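Local coordinates for MdbA protein (Corynebacterium diphtheriae, PDB 5C00) that is a thiol-disulfide oxidoreductase of the DsbA family that probably forms disulfide bonds in exported proteins, and is needed for pilus assembly, toxin production and viability, at residues V22-S27 with I33-V38. Numbering follows the deposited sequence.
Sequences VSFTGS and IVLKAV
Lys36 reaches diagonally across the face shared with Thr25 and Val34 to Ser27, two residues further up the facing strand than its own backbone partner Thr25. From CB, the chain leaves with CG between the backbone N and the carbonyl carbon (chi1 50°), which sets CG 4.0 Å from Thr25 O. CD carries the chain onward, and a bend at chi3 (142°) brings CE 3.2 Å from Ser27 OG. NZ ends the run by donating to Ser27 OG at 2.6 Å, a short bond. That hydroxyl also hydrogen-bonds Thr29 OG1, so the ammonium tip is tied into the strand leading to the turn. Val34 lies on the same face, its CB 3.7 Å from Ser27 OG.

Strands 25-27 and 33-36 run antiparallel, 152° between their directions. Thr25 and Lys36 exchange two backbone hydrogen bonds, Thr25 N to Lys36 O and Lys36 N to Thr25 O. Ser27 and Val34 form the next hydrogen-bonded pair, in which Val34 N donates to Ser27 O, and Gly26 faces Leu35 between them. Past the end of the pairing, Val38 CG2 touches Thr25 CG2 at 4.0 Å, and a water joins Ser23 O to Val38 N.

On the opposite face, Phe24 CE1 meets Leu35 CD2 at 4.0 Å, while Val22 CB lies over one face of the ring, toward its rim. Helix 56-74 packs on Phe24, and Leu35 touches Leu82 of strand 78-85. This is an N-terminal beta hairpin, with strand 25-29 forming the outer edge of the central sheet of a thioredoxin-like, DsbA-family fold.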
loop_
_atom_site.group_PDB
_atom_site.type_symbol
_atom_site.label_atom_id
_atom_site.label_comp_id
_atom_site.label_asym_id
_atom_site.label_seq_id
_atom_site.Cartn_x
_atom_site.Cartn_y
_atom_site.Cartn_z
ATOM N N VAL A 22 -0.599 -14.684 -4.714
ATOM C CA VAL A 22 -1.884 -13.974 -4.850
ATOM C C VAL A 22 -2.270 -14.087 -6.301
ATOM O O VAL A 22 -1.401 -14.181 -7.155
ATOM C CB VAL A 22 -1.782 -12.485 -4.464
ATOM C CG1 VAL A 22 -1.456 -12.337 -2.974
ATOM C CG2 VAL A 22 -0.754 -11.760 -5.331
ATOM N N SER A 23 -3.559 -14.157 -6.573
ATOM C CA SER A 23 -3.992 -14.341 -7.949
ATOM C C SER A 23 -4.635 -13.089 -8.539
ATOM O O SER A 23 -5.129 -13.140 -9.672
ATOM C CB SER A 23 -4.970 -15.476 -8.029
ATOM O OG SER A 23 -6.070 -15.221 -7.162
ATOM N N PHE A 24 -4.658 -11.986 -7.800
ATOM C CA PHE A 24 -5.255 -10.751 -8.286
ATOM C C PHE A 24 -4.269 -9.989 -9.140
ATOM O O PHE A 24 -3.079 -10.311 -9.174
ATOM C CB PHE A 24 -5.834 -9.894 -7.138
ATOM C CG PHE A 24 -4.864 -9.550 -6.040
ATOM C CD1 PHE A 24 -3.849 -8.624 -6.246
ATOM C CD2 PHE A 24 -4.954 -10.147 -4.790
ATOM C CE1 PHE A 24 -2.954 -8.288 -5.227
ATOM C CE2 PHE A 24 -4.065 -9.802 -3.773
ATOM C CZ PHE A 24 -3.063 -8.890 -3.998
ATOM N N THR A 25 -4.755 -8.968 -9.827
ATOM C CA THR A 25 -3.879 -8.062 -10.569
ATOM C C THR A 25 -4.126 -6.634 -10.035
ATOM O O THR A 25 -4.757 -6.417 -8.959
ATOM C CB THR A 25 -4.118 -8.205 -12.116
ATOM O OG1 THR A 25 -3.183 -7.414 -12.857
ATOM C CG2 THR A 25 -5.494 -7.790 -12.474
ATOM N N GLY A 26 -3.647 -5.635 -10.757
ATOM C CA GLY A 26 -3.785 -4.281 -10.262
ATOM C C GLY A 26 -3.563 -3.240 -11.329
ATOM O O GLY A 26 -3.214 -3.572 -12.447
ATOM N N SER A 27 -3.718 -1.983 -10.951
ATOM C CA SER A 27 -3.359 -0.857 -11.836
ATOM C C SER A 27 -2.997 0.324 -10.984
ATOM O O SER A 27 -3.213 0.265 -9.763
ATOM C CB SER A 27 -4.496 -0.541 -12.817
ATOM O OG SER A 27 -5.685 -0.137 -12.144
ATOM N N ILE A 33 -3.517 2.817 -5.860
ATOM C CA ILE A 33 -3.033 1.558 -6.308
ATOM C C ILE A 33 -4.233 0.646 -6.196
ATOM O O ILE A 33 -4.702 0.348 -5.099
ATOM C CB ILE A 33 -1.831 1.063 -5.485
ATOM C CG1 ILE A 33 -0.635 1.996 -5.672
ATOM C CG2 ILE A 33 -1.486 -0.365 -5.889
ATOM C CD1 ILE A 33 0.385 1.969 -4.553
ATOM N N VAL A 34 -4.712 0.194 -7.340
ATOM C CA VAL A 34 -5.947 -0.543 -7.406
ATOM C C VAL A 34 -5.707 -2.052 -7.483
ATOM O O VAL A 34 -4.958 -2.510 -8.334
ATOM C CB VAL A 34 -6.797 -0.065 -8.619
ATOM C CG1 VAL A 34 -8.204 -0.644 -8.527
ATOM C CG2 VAL A 34 -6.896 1.451 -8.647
ATOM N N LEU A 35 -6.277 -2.818 -6.548
ATOM C CA LEU A 35 -6.158 -4.279 -6.576
ATOM C C LEU A 35 -7.490 -4.868 -6.961
ATOM O O LEU A 35 -8.509 -4.484 -6.414
ATOM C CB LEU A 35 -5.715 -4.813 -5.221
ATOM C CG LEU A 35 -4.444 -4.172 -4.706
ATOM C CD1 LEU A 35 -4.123 -4.816 -3.372
ATOM C CD2 LEU A 35 -3.293 -4.367 -5.658
ATOM N N LYS A 36 -7.481 -5.769 -7.920
ATOM C CA LYS A 36 -8.696 -6.308 -8.506
ATOM C C LYS A 36 -8.446 -7.649 -9.138
ATOM O O LYS A 36 -7.361 -7.919 -9.610
ATOM C CB LYS A 36 -9.193 -5.335 -9.572
ATOM C CG LYS A 36 -8.090 -4.947 -10.533
ATOM C CD LYS A 36 -8.489 -3.769 -11.435
ATOM C CE LYS A 36 -7.304 -2.831 -11.647
ATOM N NZ LYS A 36 -7.505 -1.906 -12.831
ATOM N N ALA A 37 -9.463 -8.494 -9.160
ATOM C CA ALA A 37 -9.414 -9.704 -9.916
ATOM C C ALA A 37 -9.344 -9.396 -11.420
ATOM O O ALA A 37 -9.872 -8.393 -11.870
ATOM C CB ALA A 37 -10.623 -10.544 -9.619
ATOM N N VAL A 38 -8.732 -10.314 -12.152
ATOM C CA VAL A 38 -8.722 -10.288 -13.641
ATOM C C VAL A 38 -10.137 -10.117 -14.204
ATOM O O VAL A 38 -10.372 -9.259 -15.083
ATOM C CB VAL A 38 -8.002 -11.534 -14.201
ATOM C CG1 VAL A 38 -8.166 -11.663 -15.718
ATOM C CG2 VAL A 38 -6.537 -11.438 -13.873
HETATM O O HOH W 1 -7.597 -12.464 -10.716
#